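PDB 1W5R: arylamine n-acetyltransferase from Mycobacterium smegmatis, which catalyses transfer of an acetyl group, from acetyl-coenzyme A, to the nitrogen of arylamines. Local coordinates for residues S95-W100 against A106-Q111; V131-Q136 against P178-T183; W197-S200 against G204-F207. The protein carries 1 engineered substitution. All coordinates share one frame; numbering follows the deposited sequence.

Contact 1 (S95-W100 against A106-Q111)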
ATOM      1  N   SER A  95     -20.508 -27.744  -7.023  1.00  9.73           N
ATOM      2  CA  SER A  95     -19.086 -27.744  -7.355  1.00 10.38           C
ATOM      3  C   SER A  95     -18.813 -26.952  -8.627  1.00 10.38           C
ATOM      4  O   SER A  95     -19.697 -26.793  -9.483  1.00 10.19           O
ATOM      5  CB  SER A  95     -18.565 -29.183  -7.520  1.00 11.15           C
ATOM      6  OG  SER A  95     -19.205 -29.815  -8.614  1.00 13.30           O
ATOM      7  N   GLY A  96     -17.581 -26.461  -8.747  1.00 10.45           N
ATOM      8  CA  GLY A  96     -17.188 -25.712  -9.925  1.00 10.41           C
ATOM      9  C   GLY A  96     -15.709 -25.811 -10.265  1.00  9.82           C
ATOM     10  O   GLY A  96     -14.913 -26.390  -9.511  1.00  9.48           O
ATOM     11  N   ARG A  97     -15.358 -25.240 -11.408  1.00  9.89           N
ATOM     12  CA  ARG A  97     -14.010 -25.273 -11.968  1.00 10.12           C
ATOM     13  C   ARG A  97     -13.528 -23.832 -12.051  1.00  9.93           C
ATOM     14  O   ARG A  97     -14.263 -22.960 -12.535  1.00 10.24           O
ATOM     15  CB  ARG A  97     -14.042 -25.852 -13.389  1.00 10.30           C
ATOM     16  CG  ARG A  97     -14.719 -27.222 -13.498  1.00 10.51           C
ATOM     17  CD  ARG A  97     -14.692 -27.726 -14.931  1.00 10.82           C
ATOM     18  NE  ARG A  97     -15.543 -28.899 -15.087  1.00 11.76           N
ATOM     19  CZ  ARG A  97     -15.144 -30.151 -14.846  1.00 10.55           C
ATOM     20  NH1 ARG A  97     -13.897 -30.406 -14.476  1.00 10.27           N
ATOM     21  NH2 ARG A  97     -15.993 -31.149 -15.007  1.00 11.46           N
ATOM     22  N   VAL A  98     -12.309 -23.568 -11.579  1.00  9.69           N
ATOM     23  CA  VAL A  98     -11.805 -22.193 -11.542  1.00 10.84           C
ATOM     24  C   VAL A  98     -11.153 -21.841 -12.864  1.00 11.65           C
ATOM     25  O   VAL A  98     -10.230 -22.505 -13.328  1.00 11.91           O
ATOM     26  CB  VAL A  98     -10.838 -21.974 -10.331  1.00 10.42           C
ATOM     27  CG1 VAL A  98     -10.245 -20.538 -10.328  1.00 11.50           C
ATOM     28  CG2 VAL A  98     -11.560 -22.258  -9.024  1.00 10.92           C
ATOM     29  N   VAL A  99     -11.639 -20.757 -13.474  1.00 12.81           N
ATOM     30  CA  VAL A  99     -11.129 -20.336 -14.776  1.00 14.65           C
ATOM     31  C   VAL A  99     -10.420 -18.986 -14.682  1.00 16.37           C
ATOM     32  O   VAL A  99     -10.029 -18.411 -15.705  1.00 17.08           O
ATOM     33  CB  VAL A  99     -12.258 -20.268 -15.843  1.00 14.18           C
ATOM     34  CG1 VAL A  99     -12.906 -21.636 -16.044  1.00 14.77           C
ATOM     35  CG2 VAL A  99     -13.315 -19.219 -15.457  1.00 13.48           C
ATOM     36  N   TRP A 100     -10.248 -18.497 -13.460  1.00 18.21           N
ATOM     37  CA  TRP A 100      -9.682 -17.170 -13.249  1.00 21.64           C
ATOM     38  C   TRP A 100      -8.306 -17.008 -13.900  1.00 23.44           C
ATOM     39  O   TRP A 100      -7.381 -17.768 -13.618  1.00 23.26           O
ATOM     40  CB  TRP A 100      -9.649 -16.827 -11.763  1.00 23.06           C
ATOM     41  CG  TRP A 100      -9.633 -15.344 -11.543  1.00 24.95           C
ATOM     42  CD1 TRP A 100      -9.953 -14.380 -12.459  1.00 27.10           C
ATOM     43  CD2 TRP A 100      -9.316 -14.656 -10.333  1.00 25.70           C
ATOM     44  NE1 TRP A 100      -9.841 -13.135 -11.897  1.00 27.40           N
ATOM     45  CE2 TRP A 100      -9.449 -13.274 -10.591  1.00 25.54           C
ATOM     46  CE3 TRP A 100      -8.926 -15.072  -9.051  1.00 27.74           C
ATOM     47  CZ2 TRP A 100      -9.199 -12.303  -9.622  1.00 25.29           C
ATOM     48  CZ3 TRP A 100      -8.681 -14.103  -8.081  1.00 24.23           C
ATOM     49  CH2 TRP A 100      -8.819 -12.735  -8.374  1.00 24.94           C
ATOM     50  N   ALA A 106      -7.033 -22.903 -22.671  1.00 33.36           N
ATOM     51  CA  ALA A 106      -6.444 -23.720 -21.609  1.00 30.75           C
ATOM     52  C   ALA A 106      -7.220 -25.028 -21.440  1.00 28.48           C
ATOM     53  O   ALA A 106      -8.413 -25.085 -21.756  1.00 28.14           O
ATOM     54  CB  ALA A 106      -6.406 -22.945 -20.300  1.00 30.91           C
ATOM     55  N   PRO A 107      -6.548 -26.087 -20.945  1.00 26.34           N
ATOM     56  CA  PRO A 107      -7.279 -27.337 -20.710  1.00 24.29           C
ATOM     57  C   PRO A 107      -8.370 -27.126 -19.661  1.00 22.21           C
ATOM     58  O   PRO A 107      -8.257 -26.229 -18.825  1.00 21.63           O
ATOM     59  CB  PRO A 107      -6.210 -28.286 -20.159  1.00 24.65           C
ATOM     60  CG  PRO A 107      -4.883 -27.652 -20.487  1.00 25.47           C
ATOM     61  CD  PRO A 107      -5.125 -26.185 -20.568  1.00 26.21           C
ATOM     62  N   LEU A 108      -9.417 -27.943 -19.720  1.00 19.53           N
ATOM     63  CA  LEU A 108     -10.495 -27.890 -18.733  1.00 17.01           C
ATOM     64  C   LEU A 108      -9.924 -28.039 -17.312  1.00 15.48           C
ATOM     65  O   LEU A 108      -9.194 -28.990 -17.027  1.00 15.01           O
ATOM     66  CB  LEU A 108     -11.513 -28.995 -19.011  1.00 16.92           C
ATOM     67  CG  LEU A 108     -12.793 -28.986 -18.189  1.00 16.12           C
ATOM     68  CD1 LEU A 108     -13.758 -27.918 -18.672  1.00 15.87           C
ATOM     69  CD2 LEU A 108     -13.453 -30.357 -18.232  1.00 15.14           C
ATOM     70  N   PRO A 109     -10.248 -27.095 -16.409  1.00 13.71           N
ATOM     71  CA  PRO A 109      -9.740 -27.254 -15.039  1.00 12.86           C
ATOM     72  C   PRO A 109     -10.482 -28.341 -14.257  1.00 11.55           C
ATOM     73  O   PRO A 109     -11.625 -28.668 -14.573  1.00 11.69           O
ATOM     74  CB  PRO A 109     -10.011 -25.887 -14.379  1.00 13.33           C
ATOM     75  CG  PRO A 109     -10.475 -24.986 -15.498  1.00 13.79           C
ATOM     76  CD  PRO A 109     -11.037 -25.860 -16.566  1.00 14.10           C
ATOM     77  N   ALA A 110      -9.830 -28.881 -13.229  1.00 11.20           N
ATOM     78  CA  ALA A 110     -10.487 -29.764 -12.270  1.00 10.51           C
ATOM     79  C   ALA A 110     -11.609 -29.054 -11.523  1.00 10.30           C
ATOM     80  O   ALA A 110     -11.627 -27.813 -11.448  1.00 10.50           O
ATOM     81  CB  ALA A 110      -9.462 -30.306 -11.270  1.00 10.37           C
ATOM     82  N   GLN A 111     -12.535 -29.842 -10.972  1.00  9.84           N
ATOM     83  CA  GLN A 111     -13.532 -29.308 -10.062  1.00  9.68           C
ATOM     84  C   GLN A 111     -12.824 -29.089  -8.727  1.00  9.58           C
ATOM     85  O   GLN A 111     -12.505 -30.042  -8.010  1.00 10.52           O
ATOM     86  CB  GLN A 111     -14.712 -30.268  -9.892  1.00 10.16           C
ATOM     87  CG  GLN A 111     -15.558 -30.440 -11.145  1.00 11.17           C
ATOM     88  CD  GLN A 111     -16.648 -31.451 -10.915  1.00 14.52           C
ATOM     89  OE1 GLN A 111     -17.459 -31.305  -9.989  1.00 19.48           O
ATOM     90  NE2 GLN A 111     -16.675 -32.491 -11.742  1.00 18.51           N
TER
HETATM   91  O   HOH W   1     -10.329 -25.532 -10.875  1.00 10.43           O
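R97 lies between L108 and Q111, and its guanidinium is held by both and by P109. CG of Q111 sits over the centre of one face, 3.6 Å above the plane. CD2 of L108 sits over the opposite face, 3.7 Å from the plane. At the edge, R97 NH1 donates to P109 O at 2.9 Å. This bond is close to straight, 159° at the hydrogen, and the oxygen lies near the guanidinium plane. NH1 in turn lies in the carbonyl plane of P109. Aliphatic carbons over both faces and a bond at the edge probably limit the rotation of the group. The arginine chain is extended from CG to NE, after CG has turned anti to the carbonyl carbon (chi1 -54°). This carries the charge along the loop 108-111. The amide of Q111 is strongly inclined to the guanidinium, and its OE1 reaches S95 instead: S95 OG donates to Q111 OE1 at 2.7 Å. That donor is somewhat tilted out of the amide's carbonyl plane. S95 OG also bonds R187. The P109 ring packs farther along, with CG 3.3 Å from V98 O and 4.2 Å from V99 CG1. A water bridges the two backbones, accepting from V98 N at 2.9 Å and donating to A110 O at 2.7 Å. Q111 CA also makes a CH...O contact with G96 O. The arrangement is that of a beta hairpin with a long connection. The loop folds back beside the end of strand 90-98 before strand 111-119 runs antiparallel to it in the large sheet.

Contact 2 (V131-Q136 against P178-T183)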
ATOM      1  N   VAL A 131     -18.734 -17.551  -0.002  1.00  8.51           N
ATOM      2  CA  VAL A 131     -17.856 -16.798   0.889  1.00  8.45           C
ATOM      3  C   VAL A 131     -16.459 -17.436   0.940  1.00  8.09           C
ATOM      4  O   VAL A 131     -15.648 -17.108   1.812  1.00  8.46           O
ATOM      5  CB  VAL A 131     -18.455 -16.639   2.308  1.00  9.37           C
ATOM      6  CG1 VAL A 131     -19.775 -15.846   2.248  1.00 10.07           C
ATOM      7  CG2 VAL A 131     -18.666 -18.010   2.971  1.00 10.25           C
ATOM      8  N   GLY A 132     -16.194 -18.343   0.001  1.00  8.21           N
ATOM      9  CA  GLY A 132     -14.983 -19.154   0.048  1.00  8.60           C
ATOM     10  C   GLY A 132     -13.992 -19.013  -1.089  1.00  8.36           C
ATOM     11  O   GLY A 132     -13.023 -19.788  -1.155  1.00  9.50           O
ATOM     12  N   PHE A 133     -14.199 -18.035  -1.976  1.00  8.14           N
ATOM     13  CA  PHE A 133     -13.339 -17.916  -3.167  1.00  8.53           C
ATOM     14  C   PHE A 133     -12.056 -17.120  -2.880  1.00  9.22           C
ATOM     15  O   PHE A 133     -11.165 -17.064  -3.729  1.00 11.59           O
ATOM     16  CB  PHE A 133     -14.111 -17.266  -4.321  1.00  8.89           C
ATOM     17  CG  PHE A 133     -13.409 -17.355  -5.652  1.00  8.70           C
ATOM     18  CD1 PHE A 133     -13.146 -18.597  -6.247  1.00 10.09           C
ATOM     19  CD2 PHE A 133     -13.018 -16.194  -6.320  1.00  9.96           C
ATOM     20  CE1 PHE A 133     -12.484 -18.674  -7.485  1.00 10.41           C
ATOM     21  CE2 PHE A 133     -12.374 -16.268  -7.564  1.00  9.19           C
ATOM     22  CZ  PHE A 133     -12.105 -17.507  -8.137  1.00  9.96           C
ATOM     23  N   GLY A 134     -11.974 -16.507  -1.702  1.00  8.80           N
ATOM     24  CA  GLY A 134     -10.778 -15.756  -1.286  1.00  8.47           C
ATOM     25  C   GLY A 134     -10.954 -14.255  -1.457  1.00  8.95           C
ATOM     26  O   GLY A 134     -12.046 -13.717  -1.234  1.00  8.74           O
ATOM     27  N   GLY A 135      -9.895 -13.571  -1.880  1.00  9.14           N
ATOM     28  CA  GLY A 135      -9.938 -12.111  -1.993  1.00  8.62           C
ATOM     29  C   GLY A 135     -11.028 -11.544  -2.899  1.00  9.21           C
ATOM     30  O   GLY A 135     -11.526 -10.447  -2.633  1.00  9.83           O
ATOM     31  N   GLN A 136     -11.380 -12.280  -3.962  1.00  8.31           N
ATOM     32  CA  GLN A 136     -12.399 -11.839  -4.915  1.00  8.38           C
ATOM     33  C   GLN A 136     -13.752 -12.529  -4.693  1.00  7.86           C
ATOM     34  O   GLN A 136     -14.596 -12.547  -5.588  1.00  8.08           O
ATOM     35  CB  GLN A 136     -11.903 -12.028  -6.362  1.00  8.99           C
ATOM     36  CG  GLN A 136     -12.669 -11.226  -7.425  1.00  8.99           C
ATOM     37  CD  GLN A 136     -12.691  -9.728  -7.153  1.00  9.92           C
ATOM     38  OE1 GLN A 136     -13.769  -9.124  -6.939  1.00 13.51           O
ATOM     39  NE2 GLN A 136     -11.527  -9.127  -7.141  1.00 10.49           N
ATOM     40  N   PRO A 178     -13.957 -13.588 -15.792  1.00 13.32           N
ATOM     41  CA  PRO A 178     -14.542 -14.846 -15.359  1.00 13.06           C
ATOM     42  C   PRO A 178     -13.778 -15.421 -14.164  1.00 12.27           C
ATOM     43  O   PRO A 178     -12.532 -15.412 -14.146  1.00 12.32           O
ATOM     44  CB  PRO A 178     -14.374 -15.740 -16.597  1.00 13.62           C
ATOM     45  CG  PRO A 178     -14.306 -14.763 -17.764  1.00 15.63           C
ATOM     46  CD  PRO A 178     -13.504 -13.648 -17.200  1.00 13.91           C
ATOM     47  N   LEU A 179     -14.527 -15.906 -13.179  1.00 11.35           N
ATOM     48  CA  LEU A 179     -13.943 -16.456 -11.959  1.00 10.87           C
ATOM     49  C   LEU A 179     -14.004 -17.976 -11.974  1.00 10.96           C
ATOM     50  O   LEU A 179     -12.972 -18.642 -11.824  1.00 12.13           O
ATOM     51  CB  LEU A 179     -14.655 -15.915 -10.724  1.00 11.70           C
ATOM     52  CG  LEU A 179     -14.677 -14.382 -10.556  1.00 13.44           C
ATOM     53  CD1 LEU A 179     -15.347 -14.067  -9.231  1.00 15.53           C
ATOM     54  CD2 LEU A 179     -13.285 -13.727 -10.660  1.00 15.84           C
ATOM     55  N   TYR A 180     -15.205 -18.529 -12.141  1.00 10.13           N
ATOM     56  CA  TYR A 180     -15.337 -19.972 -12.186  1.00 10.29           C
ATOM     57  C   TYR A 180     -16.600 -20.359 -12.922  1.00 10.18           C
ATOM     58  O   TYR A 180     -17.490 -19.523 -13.125  1.00 10.45           O
ATOM     59  CB  TYR A 180     -15.316 -20.567 -10.776  1.00  9.87           C
ATOM     60  CG  TYR A 180     -16.308 -19.979  -9.787  1.00  8.59           C
ATOM     61  CD1 TYR A 180     -17.649 -20.391  -9.759  1.00  8.73           C
ATOM     62  CD2 TYR A 180     -15.901 -19.016  -8.854  1.00  8.49           C
ATOM     63  CE1 TYR A 180     -18.560 -19.864  -8.825  1.00  9.12           C
ATOM     64  CE2 TYR A 180     -16.802 -18.486  -7.918  1.00  8.63           C
ATOM     65  CZ  TYR A 180     -18.139 -18.910  -7.921  1.00  8.39           C
ATOM     66  OH  TYR A 180     -19.036 -18.437  -6.982  1.00  8.99           O
ATOM     67  N   THR A 181     -16.657 -21.622 -13.330  1.00 11.20           N
ATOM     68  CA  THR A 181     -17.837 -22.191 -13.924  1.00 11.97           C
ATOM     69  C   THR A 181     -18.393 -23.238 -12.967  1.00 11.70           C
ATOM     70  O   THR A 181     -17.659 -23.808 -12.176  1.00 12.13           O
ATOM     71  CB  THR A 181     -17.518 -22.853 -15.279  1.00 12.20           C
ATOM     72  OG1 THR A 181     -16.658 -23.986 -15.081  1.00 15.06           O
ATOM     73  CG2 THR A 181     -16.850 -21.864 -16.237  1.00 14.02           C
ATOM     74  N   PHE A 182     -19.695 -23.469 -13.022  1.00 11.85           N
ATOM     75  CA  PHE A 182     -20.318 -24.472 -12.163  1.00 12.15           C
ATOM     76  C   PHE A 182     -21.632 -24.938 -12.759  1.00 12.74           C
ATOM     77  O   PHE A 182     -22.253 -24.216 -13.548  1.00 12.98           O
ATOM     78  CB  PHE A 182     -20.543 -23.906 -10.747  1.00 12.17           C
ATOM     79  CG  PHE A 182     -21.553 -22.778 -10.679  1.00 12.28           C
ATOM     80  CD1 PHE A 182     -22.884 -23.033 -10.359  1.00 12.16           C
ATOM     81  CD2 PHE A 182     -21.164 -21.462 -10.910  1.00 12.21           C
ATOM     82  CE1 PHE A 182     -23.815 -21.994 -10.273  1.00 12.53           C
ATOM     83  CE2 PHE A 182     -22.092 -20.420 -10.837  1.00 11.52           C
ATOM     84  CZ  PHE A 182     -23.415 -20.684 -10.518  1.00 12.65           C
ATOM     85  N   THR A 183     -22.054 -26.144 -12.383  1.00 12.81           N
ATOM     86  CA  THR A 183     -23.402 -26.592 -12.704  1.00 12.69           C
ATOM     87  C   THR A 183     -24.274 -26.550 -11.453  1.00 13.10           C
ATOM     88  O   THR A 183     -23.772 -26.437 -10.327  1.00 12.78           O
ATOM     89  CB  THR A 183     -23.431 -28.023 -13.318  1.00 12.80           C
ATOM     90  OG1 THR A 183     -23.249 -29.000 -12.276  1.00 14.18           O
ATOM     91  CG2 THR A 183     -22.372 -28.190 -14.408  1.00 13.55           C
TER
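F133 packs its ring against L179 and Y180, two consecutive residues of strand 175-182. CD2 of Y180 lies over one face of the phenyl ring, 3.6 Å above the plane and offset toward the rim. The closest atoms of the pair are F133 CE1 and Y180 CD2, at 3.7 Å. The two ring planes are inclined at 58°, so the pair is oblique. L179 meets another part of the same ring, with its CB 3.9 Å from F133 CE2. The leucine also carries the contact on to Q136, where L179 CD2 is 4.1 Å from Q136 CG and CD1 lies near the Q136 backbone oxygen.

In the next shell, a classic beta bulge sets the strand: L179 and Y180 both face L168. It helps explain how neighbours in sequence both point at F133. Y180 holds CG between its backbone N and carbonyl carbon (chi1 53°), which helps bring CD2 of its ring over F133.

H113 meets both aromatic rings, edge-to-face in the case of Y180, whose hydroxyl makes a weak hydrogen bond to D130 OD2. In this family, H113 and D130 are probably the histidine and aspartate of the Cys-His-Asp catalytic triad. The contact is thus consistent with mainly apolar packing beside a papain-like active site, as in the Peptidase_CA clan.

Contact 3 (W197-S200 against G204-F207)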
ATOM      1  N   TRP A 197      -9.627 -33.271  -1.086  1.00  8.52           N
ATOM      2  CA  TRP A 197      -8.410 -34.068  -1.010  1.00  9.18           C
ATOM      3  C   TRP A 197      -7.419 -33.666  -2.115  1.00  9.10           C
ATOM      4  O   TRP A 197      -6.226 -33.451  -1.839  1.00  9.94           O
ATOM      5  CB  TRP A 197      -8.743 -35.570  -1.100  1.00  8.97           C
ATOM      6  CG  TRP A 197      -7.514 -36.426  -0.988  1.00  8.56           C
ATOM      7  CD1 TRP A 197      -6.831 -37.038  -2.008  1.00  8.70           C
ATOM      8  CD2 TRP A 197      -6.788 -36.706   0.209  1.00  9.54           C
ATOM      9  NE1 TRP A 197      -5.726 -37.705  -1.504  1.00  9.79           N
ATOM     10  CE2 TRP A 197      -5.683 -37.512  -0.146  1.00  9.89           C
ATOM     11  CE3 TRP A 197      -6.977 -36.371   1.554  1.00 10.18           C
ATOM     12  CZ2 TRP A 197      -4.753 -37.965   0.802  1.00 10.40           C
ATOM     13  CZ3 TRP A 197      -6.055 -36.831   2.495  1.00  9.99           C
ATOM     14  CH2 TRP A 197      -4.956 -37.611   2.107  1.00  9.99           C
ATOM     15  N   TYR A 198      -7.903 -33.572  -3.350  1.00  9.34           N
ATOM     16  CA  TYR A 198      -7.076 -33.167  -4.488  1.00  9.11           C
ATOM     17  C   TYR A 198      -6.439 -31.791  -4.277  1.00  8.76           C
ATOM     18  O   TYR A 198      -5.221 -31.614  -4.408  1.00  9.59           O
ATOM     19  CB  TYR A 198      -7.934 -33.161  -5.758  1.00  9.94           C
ATOM     20  CG  TYR A 198      -7.182 -32.907  -7.049  1.00 10.80           C
ATOM     21  CD1 TYR A 198      -6.421 -33.921  -7.650  1.00 10.94           C
ATOM     22  CD2 TYR A 198      -7.254 -31.666  -7.695  1.00 10.78           C
ATOM     23  CE1 TYR A 198      -5.743 -33.710  -8.841  1.00 12.67           C
ATOM     24  CE2 TYR A 198      -6.581 -31.448  -8.896  1.00 12.11           C
ATOM     25  CZ  TYR A 198      -5.823 -32.472  -9.458  1.00 12.77           C
ATOM     26  OH  TYR A 198      -5.156 -32.250 -10.646  1.00 15.48           O
ATOM     27  N   VAL A 199      -7.278 -30.817  -3.928  1.00  8.55           N
ATOM     28  CA  VAL A 199      -6.807 -29.428  -3.838  1.00  8.09           C
ATOM     29  C   VAL A 199      -5.789 -29.276  -2.696  1.00  8.50           C
ATOM     30  O   VAL A 199      -4.860 -28.452  -2.779  1.00  8.73           O
ATOM     31  CB  VAL A 199      -7.992 -28.455  -3.633  1.00  7.89           C
ATOM     32  CG1 VAL A 199      -7.488 -27.018  -3.579  1.00  8.96           C
ATOM     33  CG2 VAL A 199      -8.973 -28.563  -4.789  1.00  9.99           C
ATOM     34  N   SER A 200      -5.973 -30.061  -1.632  1.00  8.03           N
ATOM     35  CA  SER A 200      -5.128 -29.922  -0.443  1.00  7.98           C
ATOM     36  C   SER A 200      -3.902 -30.838  -0.446  1.00  8.61           C
ATOM     37  O   SER A 200      -3.051 -30.692   0.442  1.00  8.98           O
ATOM     38  CB  SER A 200      -5.940 -30.084   0.857  1.00  7.92           C
ATOM     39  OG  SER A 200      -6.384 -31.429   1.013  1.00  8.41           O
ATOM     40  N   GLY A 204       1.039 -30.154  -7.303  1.00 14.99           N
ATOM     41  CA  GLY A 204       0.932 -29.023  -8.232  1.00 15.27           C
ATOM     42  C   GLY A 204      -0.200 -28.055  -7.921  1.00 14.86           C
ATOM     43  O   GLY A 204      -0.371 -27.055  -8.623  1.00 15.67           O
ATOM     44  N   SER A 205      -0.969 -28.347  -6.869  1.00 13.72           N
ATOM     45  CA  SER A 205      -2.074 -27.479  -6.492  1.00 12.36           C
ATOM     46  C   SER A 205      -1.576 -26.105  -6.057  1.00 11.66           C
ATOM     47  O   SER A 205      -0.628 -25.994  -5.280  1.00 11.93           O
ATOM     48  CB  SER A 205      -2.902 -28.109  -5.372  1.00 11.99           C
ATOM     49  OG  SER A 205      -3.808 -27.165  -4.815  1.00 11.14           O
ATOM     50  N   HIS A 206      -2.264 -25.074  -6.548  1.00 12.07           N
ATOM     51  CA  HIS A 206      -2.022 -23.681  -6.138  1.00 11.72           C
ATOM     52  C   HIS A 206      -2.019 -23.540  -4.615  1.00 10.56           C
ATOM     53  O   HIS A 206      -1.302 -22.698  -4.049  1.00  9.94           O
ATOM     54  CB  HIS A 206      -3.103 -22.778  -6.742  1.00 12.60           C
ATOM     55  CG  HIS A 206      -2.824 -21.308  -6.608  1.00 13.08           C
ATOM     56  ND1 HIS A 206      -3.576 -20.465  -5.812  1.00 14.83           N
ATOM     57  CD2 HIS A 206      -1.873 -20.535  -7.183  1.00 14.07           C
ATOM     58  CE1 HIS A 206      -3.101 -19.234  -5.912  1.00 12.80           C
ATOM     59  NE2 HIS A 206      -2.068 -19.252  -6.734  1.00 15.45           N
ATOM     60  N   PHE A 207      -2.827 -24.365  -3.946  1.00 10.02           N
ATOM     61  CA  PHE A 207      -2.963 -24.276  -2.486  1.00  9.64           C
ATOM     62  C   PHE A 207      -2.035 -25.206  -1.712  1.00  9.37           C
ATOM     63  O   PHE A 207      -2.101 -25.261  -0.487  1.00  9.78           O
ATOM     64  CB  PHE A 207      -4.435 -24.401  -2.069  1.00  9.88           C
ATOM     65  CG  PHE A 207      -5.276 -23.319  -2.639  1.00 10.06           C
ATOM     66  CD1 PHE A 207      -6.193 -23.587  -3.655  1.00  9.94           C
ATOM     67  CD2 PHE A 207      -5.086 -21.996  -2.228  1.00 10.98           C
ATOM     68  CE1 PHE A 207      -6.945 -22.554  -4.232  1.00  9.66           C
ATOM     69  CE2 PHE A 207      -5.847 -20.949  -2.791  1.00 10.64           C
ATOM     70  CZ  PHE A 207      -6.766 -21.235  -3.799  1.00 11.09           C
TER
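The ring of F207 meets V199 obliquely, with CD1 of the phenylalanine 3.7 Å from CG1 of the valine. One face of the phenyl ring carries the neighbouring imidazole of H206: its ND1 lies 3.8 Å above the plane, offset toward the rim. Relative to the imidazole, CZ of F207 lies at the edge, in its plane. F41 makes a further ring contact with F207. The side chains of V199 and F207 lie side by side and point the same way, forming a small apolar patch. The valine places CG1 anti to its backbone N, and this methyl does the touching.

Next to this patch is the polar part of the contact. S205 OG donates to V199 O at 2.6 Å. The hydroxyl lies in the carbonyl plane, on a lone pair, with an angle of 132° at the oxygen. The same OG accepts from F207 N at 3.1 Å, and the angle at that hydrogen is 149°. S205 is therefore the N-cap of the short helix 206-209. Its OG is swung anti to the backbone N (chi1 168°), which sets it between the two helices. The CB of S205 follows, 3.3 Å from V199 O.

Around the contact, V199 and F207 both touch Q73, the engineered glutamine, which here replaces the cysteine of the family's catalytic triad. V199 also packs on Y72 and Y74.

One hydroxyl serves as donor and acceptor at once. It joins a carbonyl in the last turn of helix 189-201 to an amide in the first turn of helix 206-209. Donating to V199 O should make OG a better acceptor for F207 N-H, and the reverse, so the two bonds probably strengthen each other. The short connection between the helices is held beside the engineered position.

Contacts 1 and 2 lie on neighbouring strands of the large sheet, their centres about 10 Å apart. Probable backbone hydrogen bonds join them: R97 N to T181 O at 2.8 Å and V99 N to L179 O at 3.0 Å. Contact 3 belongs to the helical part that follows. Its centre is about 13 Å from that of contact 1, and the two touch where A110 CB lies 3.9 Å from Y198 CE2. Contacts 2 and 3 do not touch; their nearest atoms are about 6 Å apart. They approach the probable active site through different members: contact 2 packs on H113, contact 3 on engineered Q73. H113 also pairs with G96 of contact 1 through the backbone.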